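Local structure of DocCel5: Type I dockerin repeat domain from A. cellulolyticus family 5 endoglucanase WP_010249057 S51I, L52N mutant (Acetivibrio cellulolyticus, 5NRM) at residues B[17-22]-B[28-33]; B[38-43]-B[49-54]. The protein probably anchors a family 5 endoglucanase in the cellulosome, its calcium-bound type I dockerin domain binding a cohesin of the scaffoldin. All blocks are in the same frame, centred on the assembly; numbering follows the deposited sequence. Where two conformers were deposited one is given.

Interaction 1: residues B[17-22]-B[28-33]; sequences ALMRNY and KDFPAE. With CA (calcium ion), chain E.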
ATOM      1  N   ALA B  17      -0.538  11.211  -3.972  1.00  9.93           N
ATOM      2  CA  ALA B  17      -0.104  12.337  -3.175  1.00 10.86           C
ATOM      3  C   ALA B  17      -0.091  13.694  -3.896  1.00 11.56           C
ATOM      4  O   ALA B  17      -0.520  14.746  -3.356  1.00 12.95           O
ATOM      5  CB  ALA B  17       1.243  12.051  -2.566  1.00 10.63           C
ATOM      6  N   LEU B  18       0.387  13.683  -5.115  1.00 11.19           N
ATOM      7  CA  LEU B  18       0.395  14.880  -5.893  1.00 12.11           C
ATOM      8  C   LEU B  18      -1.032  15.336  -6.171  1.00 12.88           C
ATOM      9  O   LEU B  18      -1.322  16.522  -6.116  1.00 13.66           O
ATOM     10  CB  LEU B  18       1.132  14.693  -7.213  1.00 11.77           C
ATOM     11  CG  LEU B  18       2.662  14.528  -7.037  1.00 11.35           C
ATOM     12  CD1 LEU B  18       3.296  14.008  -8.278  1.00 11.40           C
ATOM     13  CD2 LEU B  18       3.381  15.815  -6.670  1.00 12.48           C
ATOM     14  N   MET B  19      -1.902  14.409  -6.479  1.00 13.02           N
ATOM     15  CA  MET B  19      -3.311  14.765  -6.636  1.00 15.43           C
ATOM     16  C   MET B  19      -3.875  15.383  -5.324  1.00 16.04           C
ATOM     17  O   MET B  19      -4.666  16.309  -5.339  1.00 17.33           O
ATOM     18  CB  MET B  19      -4.102  13.563  -6.972  1.00 16.93           C
ATOM     19  CG  MET B  19      -3.785  13.036  -8.328  1.00 17.95           C
ATOM     20  SD  MET B  19      -4.868  11.656  -8.729  1.00 24.22           S
ATOM     21  CE  MET B  19      -6.425  12.598  -8.892  1.00 22.04           C
ATOM     22  N   ARG B  20      -3.437  14.834  -4.165  1.00 15.53           N
ATOM     23  CA  ARG B  20      -3.915  15.392  -2.869  1.00 16.78           C
ATOM     24  C   ARG B  20      -3.405  16.811  -2.711  1.00 17.74           C
ATOM     25  O   ARG B  20      -4.173  17.722  -2.366  1.00 19.21           O
ATOM     26  CB  ARG B  20      -3.415  14.529  -1.693  1.00 16.93           C
ATOM     27  CG  ARG B  20      -3.956  14.940  -0.334  1.00 18.52           C
ATOM     28  CD  ARG B  20      -5.455  14.647  -0.184  1.00 20.21           C
ATOM     29  NE  ARG B  20      -5.924  15.059   1.139  1.00 21.99           N
ATOM     30  CZ  ARG B  20      -7.199  15.205   1.478  1.00 25.34           C
ATOM     31  NH1 ARG B  20      -8.145  14.822   0.646  1.00 26.19           N
ATOM     32  NH2 ARG B  20      -7.522  15.654   2.681  1.00 26.90           N
ATOM     33  N   ASN B  21      -2.138  17.035  -3.042  1.00 17.12           N
ATOM     34  CA  ASN B  21      -1.622  18.386  -2.937  1.00 19.86           C
ATOM     35  C   ASN B  21      -2.320  19.340  -3.859  1.00 20.65           C
ATOM     36  O   ASN B  21      -2.521  20.507  -3.485  1.00 21.74           O
ATOM     37  CB  ASN B  21      -0.150  18.452  -3.201  1.00 20.07           C
ATOM     38  CG  ASN B  21       0.658  18.184  -1.984  1.00 22.18           C
ATOM     39  OD1 ASN B  21       1.815  17.746  -2.082  1.00 26.02           O
ATOM     40  ND2 ASN B  21       0.094  18.457  -0.831  1.00 23.73           N
ATOM     41  N   TYR B  22      -2.724  18.867  -5.047  1.00 20.07           N
ATOM     42  CA  TYR B  22      -3.453  19.716  -6.004  1.00 22.24           C
ATOM     43  C   TYR B  22      -4.819  20.104  -5.407  1.00 23.79           C
ATOM     44  O   TYR B  22      -5.225  21.299  -5.388  1.00 25.30           O
ATOM     45  CB  TYR B  22      -3.639  18.966  -7.325  1.00 22.52           C
ATOM     46  CG  TYR B  22      -4.295  19.759  -8.444  1.00 25.77           C
ATOM     47  CD1 TYR B  22      -5.677  19.877  -8.513  1.00 27.69           C
ATOM     48  CD2 TYR B  22      -3.524  20.299  -9.482  1.00 27.54           C
ATOM     49  CE1 TYR B  22      -6.285  20.578  -9.549  1.00 30.78           C
ATOM     50  CE2 TYR B  22      -4.123  20.995 -10.527  1.00 28.65           C
ATOM     51  CZ  TYR B  22      -5.496  21.118 -10.536  1.00 30.64           C
ATOM     52  OH  TYR B  22      -6.136  21.773 -11.552  1.00 34.17           O
ATOM     53  N   LYS B  28      -0.147  23.722  -7.979  1.00 30.08           N
ATOM     54  CA  LYS B  28      -0.912  24.268  -9.116  1.00 33.22           C
ATOM     55  C   LYS B  28      -0.808  23.521 -10.448  1.00 30.58           C
ATOM     56  O   LYS B  28      -1.724  23.588 -11.288  1.00 31.09           O
ATOM     57  CB  LYS B  28      -0.539  25.758  -9.358  1.00 38.41           C
ATOM     58  CG  LYS B  28      -1.339  26.716  -8.495  1.00 43.35           C
ATOM     59  CD  LYS B  28      -1.079  26.427  -7.026  1.00 45.78           C
ATOM     60  CE  LYS B  28      -1.617  27.506  -6.098  1.00 50.16           C
ATOM     61  NZ  LYS B  28      -0.984  27.252  -4.773  1.00 51.13           N
ATOM     62  N   ASP B  29       0.288  22.801 -10.640  1.00 26.44           N
ATOM     63  CA  ASP B  29       0.573  22.230 -11.922  1.00 26.48           C
ATOM     64  C   ASP B  29       1.148  20.837 -11.656  1.00 22.67           C
ATOM     65  O   ASP B  29       2.046  20.718 -10.843  1.00 24.27           O
ATOM     66  CB  ASP B  29       1.676  23.099 -12.583  1.00 29.19           C
ATOM     67  CG  ASP B  29       1.739  22.939 -14.093  1.00 32.69           C
ATOM     68  OD1 ASP B  29       1.209  21.960 -14.678  1.00 33.32           O
ATOM     69  OD2 ASP B  29       2.331  23.848 -14.741  1.00 38.62           O
ATOM     70  N   PHE B  30       0.671  19.831 -12.362  1.00 20.27           N
ATOM     71  CA  PHE B  30       1.305  18.538 -12.314  1.00 17.74           C
ATOM     72  C   PHE B  30       2.541  18.509 -13.251  1.00 16.62           C
ATOM     73  O   PHE B  30       2.586  19.203 -14.266  1.00 17.23           O
ATOM     74  CB  PHE B  30       0.342  17.445 -12.781  1.00 17.49           C
ATOM     75  CG  PHE B  30      -0.840  17.196 -11.852  1.00 17.54           C
ATOM     76  CD1 PHE B  30      -0.636  16.947 -10.509  1.00 17.42           C
ATOM     77  CD2 PHE B  30      -2.119  17.172 -12.351  1.00 19.76           C
ATOM     78  CE1 PHE B  30      -1.704  16.653  -9.685  1.00 17.18           C
ATOM     79  CE2 PHE B  30      -3.185  16.880 -11.541  1.00 19.52           C
ATOM     80  CZ  PHE B  30      -2.970  16.636 -10.201  1.00 18.57           C
ATOM     81  N   PRO B  31       3.516  17.637 -12.928  1.00 15.45           N
ATOM     82  CA  PRO B  31       4.617  17.416 -13.856  1.00 15.69           C
ATOM     83  C   PRO B  31       4.186  16.913 -15.175  1.00 17.08           C
ATOM     84  O   PRO B  31       4.864  17.156 -16.179  1.00 18.40           O
ATOM     85  CB  PRO B  31       5.459  16.361 -13.181  1.00 14.32           C
ATOM     86  CG  PRO B  31       5.166  16.516 -11.777  1.00 13.85           C
ATOM     87  CD  PRO B  31       3.737  16.968 -11.633  1.00 14.59           C
ATOM     88  N   ALA B  32       3.083  16.177 -15.230  1.00 17.27           N
ATOM     89  CA  ALA B  32       2.558  15.813 -16.521  1.00 19.83           C
ATOM     90  C   ALA B  32       2.348  17.074 -17.424  1.00 22.43           C
ATOM     91  O   ALA B  32       1.935  18.221 -17.040  1.00 25.04           O
ATOM     92  CB  ALA B  32       1.261  14.974 -16.420  1.00 19.64           C
ATOM     93  N   GLU B  33       2.620  16.775 -18.658  1.00 26.76           N
ATOM     94  CA  GLU B  33       2.535  17.696 -19.744  1.00 31.78           C
ATOM     95  C   GLU B  33       1.095  18.233 -19.846  1.00 32.19           C
ATOM     96  O   GLU B  33       0.849  19.462 -20.059  1.00 31.64           O
ATOM     97  CB  GLU B  33       2.995  16.963 -21.033  1.00 38.32           C
ATOM     98  CG  GLU B  33       4.188  17.601 -21.806  1.00 47.93           C
ATOM     99  CD  GLU B  33       5.595  17.337 -21.189  1.00 53.54           C
ATOM    100  OE1 GLU B  33       6.292  16.294 -21.528  1.00 54.42           O
ATOM    101  OE2 GLU B  33       6.010  18.225 -20.369  1.00 59.15           O
TER
HETATM  102 CA    CA E 103       1.487  20.152 -15.957  0.80 20.69          CA
HETATM  103  O   HOH W   1       0.338  21.521 -17.437  1.00 37.80           O
HETATM  104  O   HOH W   2       3.653  20.757 -16.864  1.00 28.71           O
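F30 reaches from the 28-33 loop to the flank of helix segment 17-22, meeting L18, M19 and Y22 together; this is a calcium-bound linker loop of the dockerin domain, whose aromatic side chain packs against the preceding helix. From CB the side chain leads with CG anti to the carbonyl carbon (chi1 -68°), which sends the ring toward the helix while the carbonyl turns to the calcium. CG and the two CD carbons span the distance, and the outer ring atoms do the touching. CE1 brings its edge against the backbone, lying 3.6 Å from L18 O near the ring plane, and also approaches L18 CB. CZ, at the tip, lies 3.8 Å from Y22 CB and 4.1 Å from M19 CG. CE2 passes 4.0 Å from Y22 CD2, which sits over one ring face near the rim. The rings of Y22 and F30 form an offset stack, with planes 22° apart. At the backbone end of F30, the calcium is bound by F30 O (2.2 Å), D29 OD1 and A32 O, with two waters and D35 completing the site. F30 also packs on V5. On the helix side, M19 reaches D51 and M55, so helix 13-23, its following loop and helix 49-59 converge here.

Interaction 2: residues B[38-43]-B[49-54]; sequences AGDLNG and INDFAI. With CA (calcium ion), chain D.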
ATOM      1  N   ALA B  38      -3.878  13.609 -17.572  1.00 23.95           N
ATOM      2  CA  ALA B  38      -3.326  12.825 -16.478  1.00 21.48           C
ATOM      3  C   ALA B  38      -4.221  12.744 -15.254  1.00 20.28           C
ATOM      4  O   ALA B  38      -4.262  11.700 -14.617  1.00 18.86           O
ATOM      5  CB  ALA B  38      -1.948  13.368 -16.088  1.00 20.19           C
ATOM      6  N   GLY B  39      -4.859  13.858 -14.873  1.00 19.53           N
ATOM      7  CA  GLY B  39      -5.531  13.998 -13.556  1.00 19.00           C
ATOM      8  C   GLY B  39      -7.073  13.792 -13.505  1.00 19.70           C
ATOM      9  O   GLY B  39      -7.660  13.561 -12.436  1.00 19.45           O
ATOM     10  N   ASP B  40      -7.714  13.984 -14.633  1.00 20.73           N
ATOM     11  CA  ASP B  40      -9.170  13.811 -14.685  1.00 22.20           C
ATOM     12  C   ASP B  40      -9.581  12.411 -15.061  1.00 22.84           C
ATOM     13  O   ASP B  40      -9.434  12.005 -16.209  1.00 23.12           O
ATOM     14  CB  ASP B  40      -9.791  14.778 -15.649  1.00 23.59           C
ATOM     15  CG  ASP B  40     -11.346  14.652 -15.675  1.00 25.44           C
ATOM     16  OD1 ASP B  40     -12.071  14.543 -14.560  1.00 25.01           O
ATOM     17  OD2 ASP B  40     -11.764  14.794 -16.854  1.00 27.51           O
ATOM     18  N   LEU B  41     -10.154  11.742 -14.071  1.00 23.44           N
ATOM     19  CA  LEU B  41     -10.433  10.301 -14.129  1.00 24.26           C
ATOM     20  C   LEU B  41     -11.897  10.019 -14.281  1.00 26.64           C
ATOM     21  O   LEU B  41     -12.260   8.841 -14.502  1.00 27.20           O
ATOM     22  CB  LEU B  41      -9.863   9.615 -12.882  1.00 22.77           C
ATOM     23  CG  LEU B  41      -8.356   9.820 -12.709  1.00 21.38           C
ATOM     24  CD1 LEU B  41      -7.792   9.113 -11.513  1.00 19.52           C
ATOM     25  CD2 LEU B  41      -7.601   9.448 -13.997  1.00 21.90           C
ATOM     26  N   ASN B  42     -12.764  11.055 -14.180  1.00 27.89           N
ATOM     27  CA  ASN B  42     -14.204  10.839 -14.376  1.00 30.69           C
ATOM     28  C   ASN B  42     -14.783  11.622 -15.524  1.00 32.49           C
ATOM     29  O   ASN B  42     -16.002  11.589 -15.770  1.00 35.27           O
ATOM     30  CB  ASN B  42     -15.008  11.135 -13.103  1.00 31.88           C
ATOM     31  CG  ASN B  42     -14.798  12.552 -12.612  1.00 32.30           C
ATOM     32  OD1 ASN B  42     -14.200  13.362 -13.289  1.00 31.16           O
ATOM     33  ND2 ASN B  42     -15.362  12.857 -11.427  1.00 33.77           N
ATOM     34  N   GLY B  43     -13.960  12.441 -16.204  1.00 31.07           N
ATOM     35  CA  GLY B  43     -14.355  12.969 -17.495  1.00 33.16           C
ATOM     36  C   GLY B  43     -15.143  14.297 -17.482  1.00 35.00           C
ATOM     37  O   GLY B  43     -15.822  14.614 -18.432  1.00 37.58           O
ATOM     38  N   ILE B  49     -11.915  16.229  -5.687  1.00 30.28           N
ATOM     39  CA  ILE B  49     -11.876  15.105  -4.720  1.00 29.70           C
ATOM     40  C   ILE B  49     -12.379  13.795  -5.376  1.00 28.75           C
ATOM     41  O   ILE B  49     -11.959  12.696  -5.010  1.00 26.24           O
ATOM     42  CB  ILE B  49     -12.684  15.472  -3.413  1.00 32.76           C
ATOM     43  CG1 ILE B  49     -12.385  14.483  -2.249  1.00 32.59           C
ATOM     44  CG2 ILE B  49     -14.172  15.500  -3.669  1.00 35.50           C
ATOM     45  CD1 ILE B  49     -11.026  14.673  -1.599  1.00 31.65           C
ATOM     46  N   ASN B  50     -13.283  13.890  -6.350  1.00 29.46           N
ATOM     47  CA  ASN B  50     -13.793  12.679  -6.958  0.70 29.62           C
ATOM     48  C   ASN B  50     -12.703  11.921  -7.777  1.00 27.02           C
ATOM     49  O   ASN B  50     -12.674  10.701  -7.772  1.00 26.15           O
ATOM     50  CB  ASN B  50     -15.089  12.966  -7.710  0.70 32.72           C
ATOM     51  CG  ASN B  50     -16.135  13.667  -6.826  0.70 35.75           C
ATOM     52  OD1 ASN B  50     -15.904  14.723  -6.216  0.70 36.87           O
ATOM     53  ND2 ASN B  50     -17.287  13.080  -6.761  0.70 37.92           N
ATOM     54  N   ASP B  51     -11.836  12.637  -8.477  1.00 25.18           N
ATOM     55  CA  ASP B  51     -10.743  11.992  -9.228  1.00 23.24           C
ATOM     56  C   ASP B  51      -9.805  11.305  -8.276  1.00 20.97           C
ATOM     57  O   ASP B  51      -9.256  10.245  -8.592  1.00 19.88           O
ATOM     58  CB  ASP B  51      -9.989  13.041 -10.041  1.00 22.79           C
ATOM     59  CG  ASP B  51     -10.902  13.770 -11.005  1.00 25.08           C
ATOM     60  OD1 ASP B  51     -11.326  13.151 -12.004  1.00 25.61           O
ATOM     61  OD2 ASP B  51     -11.216  14.973 -10.748  1.00 25.56           O
ATOM     62  N   PHE B  52      -9.566  11.965  -7.156  1.00 20.88           N
ATOM     63  CA  PHE B  52      -8.726  11.401  -6.071  1.00 19.17           C
ATOM     64  C   PHE B  52      -9.359  10.123  -5.513  1.00 19.65           C
ATOM     65  O   PHE B  52      -8.676   9.099  -5.382  1.00 18.14           O
ATOM     66  CB  PHE B  52      -8.592  12.484  -4.981  1.00 20.20           C
ATOM     67  CG  PHE B  52      -7.873  12.080  -3.738  1.00 19.44           C
ATOM     68  CD1 PHE B  52      -6.498  12.038  -3.696  1.00 17.78           C
ATOM     69  CD2 PHE B  52      -8.586  11.764  -2.587  1.00 20.84           C
ATOM     70  CE1 PHE B  52      -5.835  11.655  -2.512  1.00 17.68           C
ATOM     71  CE2 PHE B  52      -7.927  11.383  -1.427  1.00 20.91           C
ATOM     72  CZ  PHE B  52      -6.554  11.372  -1.372  1.00 18.92           C
ATOM     73  N   ALA B  53     -10.678  10.169  -5.255  1.00 21.44           N
ATOM     74  CA  ALA B  53     -11.391   8.972  -4.811  1.00 22.26           C
ATOM     75  C   ALA B  53     -11.226   7.829  -5.794  1.00 21.94           C
ATOM     76  O   ALA B  53     -11.053   6.679  -5.365  1.00 20.85           O
ATOM     77  CB  ALA B  53     -12.869   9.255  -4.577  1.00 24.96           C
ATOM     78  N   ILE B  54     -11.304   8.108  -7.080  1.00 21.80           N
ATOM     79  CA  ILE B  54     -11.152   7.111  -8.133  1.00 21.87           C
ATOM     80  C   ILE B  54      -9.725   6.537  -8.177  1.00 19.71           C
ATOM     81  O   ILE B  54      -9.567   5.302  -8.361  1.00 19.57           O
ATOM     82  CB  ILE B  54     -11.582   7.640  -9.527  1.00 23.08           C
ATOM     83  CG1 ILE B  54     -13.085   7.813  -9.655  1.00 25.91           C
ATOM     84  CG2 ILE B  54     -11.105   6.789 -10.707  1.00 22.76           C
ATOM     85  CD1 ILE B  54     -13.538   8.673 -10.833  1.00 27.64           C
TER
HETATM   86 CA    CA D 102     -12.671  15.085 -12.634  1.00 19.21          CA
HETATM   87  O   HOH W   3     -14.283  15.610 -10.742  1.00 23.74           O
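This is a calcium-binding contact of the EF-hand type, in which the start of the metal loop, just after helix 35-39, meets the first turns of helix 49-59. D51 joins the two sides: both its carboxylate oxygens hold the ion, OD1 and OD2 each 2.4 Å from the calcium. From the loop, D40 OD1 binds at 2.1 Å and N42 adds a further ligand, with D44, S46 and a water completing the site. The carboxylate planes of D40 and D51 are 78° apart; D40 gives one oxygen and D51 both, and the shared cation probably offsets the repulsion between the two acids. D40 OD2 is hydrogen-bonded to K45 N. D51 OD1 has a second task. It accepts a hydrogen bond from L41 N (2.8 Å, nearly straight at 163°) on its anti side, 35° out of the carboxylate plane, and a weak one from N42 N. D51 OD2 is likewise held by N48 N, so both oxygens are fixed by more than the metal. Away from the ion, the contact becomes apolar. The side chains of L41 and I54 run alongside each other, pointing opposite ways, L41 CB lying 3.8 Å from I54 CG2, while I54 CD1 rests 3.7 Å from N42 CB. The contact is flanked by helix 13-23 on the D51 side, through M19, and by the C-terminal residue F66 at L41 and I54.

Overall arrangement
The two interactions follow in series along one small helical domain, interaction 1 closing before interaction 2 opens, with their centres 12 Å apart on opposite sides of the chain's centre. Interaction 1 ties helix 13-23 to the loop after it; interaction 2 ties the end of helix 35-39 to helix 49-59. They meet directly: M19 CE packs 3.6 Å from F52 N, R20 lies against F52, and A32 touches A38. Each includes its own calcium, and a third ion is bound by D4, D6, N8, S10 and D15, the last in the first turn of helix 13-23. Metal binding thus probably orders the loops around helices 13-23 and 49-59, both of which present side chains, R20 and F52 among them, to the other protein chain of the complex.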